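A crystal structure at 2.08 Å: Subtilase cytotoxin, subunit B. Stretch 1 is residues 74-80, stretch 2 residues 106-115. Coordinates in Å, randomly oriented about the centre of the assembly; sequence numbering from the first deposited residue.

Stretch 1 74-80: VRIYYEP
Stretch 2, residues 106-115: STECFGPDRK

The contact is a predominantly polar one between a β-strand and an irregular segment of the same chain, in which two arginines, one from each side, and a tyrosine hydroxyl engage backbone carbonyls and carboxylates, burying 487 Å² in total. Residues 74-79 are extended, with phi between -98° and -140° and psi between 117° and 164°; Pro80 leaves the strand. Residues 106-115 form no regular helix or strand. The register is set by Arg75 CA lying 6.5 Å from Cys109 CA and Tyr77 CA lying 6.9 Å from Arg114 CA, so both segments advance in the same sense.

The CA-to-CB bond of Arg75 points toward the second stretch, and the side chain is t, t, m (chi4 171°). One face of its guanidinium is covered by Cys109, whose CB is 3.5 Å from Arg75 CZ; Cys109 itself is m and covalently bonded to a group elsewhere in the structure. Carbonyls gather at the guanidinium edge, where the N-H groups are directed: Arg75 NH1 donates a weak hydrogen bond to Pro112 O (3.3 Å, 125° at the hydrogen), and Arg75 NH2 lies 3.5 Å from Thr107 O. The salt bridge from Arg75 NH1 to Asp113 OD1 is long, at 3.7 Å, and is reinforced by water. Water 1 accepts from Arg75 NH1 (3.1 Å) and donates to Gly111 O (2.8 Å) and Asp113 OD1 (2.7 Å); water 2 accepts from Arg75 NH2 (2.9 Å) and donates to the same Asp113 OD1 (2.5 Å). Asp113 is m, its CA-to-CB bond directed away although the carboxylate comes nearer.

Tyr77 (chi1 -65°, chi2 -93°) starts sideways but brings its hydroxyl to the loop, where Tyr77 OH donates a short 2.6 Å hydrogen bond to Pro112 O. Pro112 O therefore accepts two hydrogen bonds, a short one from Tyr77 OH and a weak one from Arg75 NH1. Pro112, C-gamma endo, also packs its CD 4.2 Å from Tyr77 CZ. Gly111 adopts phi 115°, psi -177°, where a CB would jam against the preceding carbonyl oxygen and would also fall 2.8 Å from Tyr77 OH, a clash.

The Arg114 chain is extended (t, t, t, chi4 81°), and its CB rests 3.6 Å from Tyr77 CD1, at the ring edge. Beyond the ring, the guanidinium meets two acceptors near its plane: Arg114 NE donates to Tyr78 O (3.0 Å, 142°), while Arg114 NH2 forms a salt bridge with Glu79 OE2 at 3.0 Å. Glu79 is t, t with chi3 94°; the CA-to-CB bond of Tyr78 (chi1 p) is directed away, and the residue contributes its carbonyl.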

# COMPACT_ATOMS: atom_id res chain seq x y z
N VAL C 74 -7.25 -14.51 14.81
CA VAL C 74 -7.26 -14.95 13.41
C VAL C 74 -6.86 -16.45 13.33
O VAL C 74 -6.35 -17.01 14.32
CB VAL C 74 -6.35 -14.06 12.49
CG1 VAL C 74 -6.83 -12.58 12.57
CG2 VAL C 74 -4.85 -14.17 12.91
N ARG C 75 -7.13 -17.08 12.20
CA ARG C 75 -6.68 -18.43 11.93
C ARG C 75 -5.45 -18.29 11.08
O ARG C 75 -5.48 -17.55 10.10
CB ARG C 75 -7.74 -19.18 11.13
CG ARG C 75 -7.30 -20.57 10.63
CD ARG C 75 -8.48 -21.34 10.13
NE ARG C 75 -9.40 -21.75 11.20
CZ ARG C 75 -10.61 -22.29 10.97
NH1 ARG C 75 -11.03 -22.50 9.72
NH2 ARG C 75 -11.40 -22.63 11.99
N ILE C 76 -4.39 -19.00 11.48
CA ILE C 76 -3.17 -19.13 10.71
C ILE C 76 -3.19 -20.49 10.06
O ILE C 76 -3.36 -21.50 10.74
CB ILE C 76 -1.88 -18.96 11.62
CG1 ILE C 76 -1.51 -17.47 11.75
CG2 ILE C 76 -0.65 -19.54 10.97
CD1 ILE C 76 -2.48 -16.64 12.46
N TYR C 77 -3.05 -20.51 8.73
CA TYR C 77 -2.89 -21.75 7.95
C TYR C 77 -1.45 -21.93 7.57
O TYR C 77 -0.83 -21.02 7.03
CB TYR C 77 -3.65 -21.64 6.64
CG TYR C 77 -5.13 -21.55 6.74
CD1 TYR C 77 -5.92 -22.69 6.67
CD2 TYR C 77 -5.75 -20.30 6.86
CE1 TYR C 77 -7.33 -22.58 6.72
CE2 TYR C 77 -7.13 -20.19 6.91
CZ TYR C 77 -7.91 -21.33 6.83
OH TYR C 77 -9.27 -21.19 6.90
N TYR C 78 -0.91 -23.12 7.84
CA TYR C 78 0.52 -23.34 7.68
C TYR C 78 0.82 -24.73 7.07
O TYR C 78 -0.00 -25.63 7.11
CB TYR C 78 1.24 -23.15 9.04
CG TYR C 78 0.97 -24.29 10.03
CD1 TYR C 78 1.83 -25.36 10.13
CD2 TYR C 78 -0.18 -24.30 10.82
CE1 TYR C 78 1.58 -26.43 11.00
CE2 TYR C 78 -0.46 -25.36 11.70
CZ TYR C 78 0.43 -26.42 11.77
OH TYR C 78 0.19 -27.46 12.63
N GLU C 79 2.01 -24.87 6.51
CA GLU C 79 2.49 -26.16 6.07
C GLU C 79 3.85 -26.44 6.70
O GLU C 79 4.80 -25.72 6.44
CB GLU C 79 2.58 -26.23 4.57
CG GLU C 79 3.30 -27.45 4.15
CD GLU C 79 2.86 -27.93 2.83
OE1 GLU C 79 3.51 -27.57 1.82
OE2 GLU C 79 1.82 -28.65 2.82
N PRO C 80 3.94 -27.51 7.53
CA PRO C 80 5.24 -27.83 8.19
C PRO C 80 6.33 -28.31 7.20
O PRO C 80 6.01 -28.77 6.10
CB PRO C 80 4.90 -28.96 9.18
CG PRO C 80 3.40 -29.26 9.02
CD PRO C 80 2.84 -28.44 7.87
N SER C 106 -12.90 -18.21 19.35
CA SER C 106 -11.50 -18.62 19.46
C SER C 106 -11.25 -19.88 18.62
O SER C 106 -10.12 -20.23 18.34
CB SER C 106 -11.08 -18.82 20.94
OG SER C 106 -12.00 -19.66 21.64
N THR C 107 -12.33 -20.51 18.16
CA THR C 107 -12.27 -21.79 17.53
C THR C 107 -13.03 -21.85 16.15
O THR C 107 -12.68 -22.68 15.29
CB THR C 107 -12.76 -22.86 18.56
OG1 THR C 107 -12.23 -24.15 18.26
CG2 THR C 107 -14.20 -22.87 18.66
N GLU C 108 -14.00 -20.96 15.96
CA GLU C 108 -14.76 -20.83 14.73
C GLU C 108 -14.26 -19.66 13.89
O GLU C 108 -14.32 -18.50 14.32
CB GLU C 108 -16.25 -20.64 15.03
CG GLU C 108 -17.00 -21.92 15.49
CD GLU C 108 -16.80 -23.11 14.53
OE1 GLU C 108 -16.98 -22.92 13.29
OE2 GLU C 108 -16.47 -24.22 15.02
N CYS C 109 -13.75 -19.97 12.69
CA CYS C 109 -13.15 -18.99 11.80
C CYS C 109 -13.70 -19.13 10.39
O CYS C 109 -14.29 -20.16 10.06
CB CYS C 109 -11.61 -19.07 11.85
SG CYS C 109 -10.99 -18.98 13.60
N PHE C 110 -13.50 -18.10 9.57
CA PHE C 110 -14.00 -18.07 8.20
C PHE C 110 -13.08 -18.82 7.21
O PHE C 110 -11.89 -18.69 7.25
CB PHE C 110 -14.19 -16.60 7.79
CG PHE C 110 -14.78 -16.40 6.41
CD1 PHE C 110 -16.02 -16.95 6.08
CD2 PHE C 110 -14.11 -15.63 5.45
CE1 PHE C 110 -16.56 -16.77 4.80
CE2 PHE C 110 -14.64 -15.44 4.17
CZ PHE C 110 -15.88 -16.01 3.85
N GLY C 111 -13.61 -19.59 6.30
CA GLY C 111 -12.69 -20.25 5.39
C GLY C 111 -12.70 -21.76 5.53
O GLY C 111 -13.46 -22.28 6.34
N PRO C 112 -11.83 -22.45 4.77
CA PRO C 112 -11.74 -23.89 4.85
C PRO C 112 -11.00 -24.35 6.13
O PRO C 112 -10.24 -23.60 6.73
CB PRO C 112 -10.91 -24.26 3.62
CG PRO C 112 -9.97 -23.05 3.45
CD PRO C 112 -10.84 -21.88 3.83
N ASP C 113 -11.23 -25.61 6.50
CA ASP C 113 -10.44 -26.35 7.47
C ASP C 113 -9.24 -27.01 6.84
O ASP C 113 -9.40 -28.05 6.13
CB ASP C 113 -11.27 -27.50 8.07
CG ASP C 113 -12.43 -27.03 8.90
OD1 ASP C 113 -12.39 -25.93 9.48
OD2 ASP C 113 -13.40 -27.80 8.98
N ARG C 114 -8.04 -26.55 7.18
CA ARG C 114 -6.83 -27.27 6.83
C ARG C 114 -6.50 -28.25 7.97
O ARG C 114 -5.83 -27.89 8.94
CB ARG C 114 -5.67 -26.31 6.52
CG ARG C 114 -4.39 -26.95 6.04
CD ARG C 114 -3.31 -25.90 5.70
NE ARG C 114 -2.09 -26.52 5.16
CZ ARG C 114 -1.95 -26.90 3.89
NH1 ARG C 114 -2.92 -26.69 3.02
NH2 ARG C 114 -0.83 -27.48 3.48
N LYS C 115 -6.98 -29.49 7.84
CA LYS C 115 -6.82 -30.52 8.86
C LYS C 115 -6.77 -31.91 8.22
O LYS C 115 -7.55 -32.20 7.30
CB LYS C 115 -7.99 -30.45 9.86
CG LYS C 115 -7.68 -31.10 11.21
CD LYS C 115 -8.92 -31.51 12.00
CE LYS C 115 -9.64 -30.30 12.62
NZ LYS C 115 -8.73 -29.28 13.29
O HOH W 1 -13.72 -23.65 8.82
O HOH W 2 -13.18 -24.81 11.53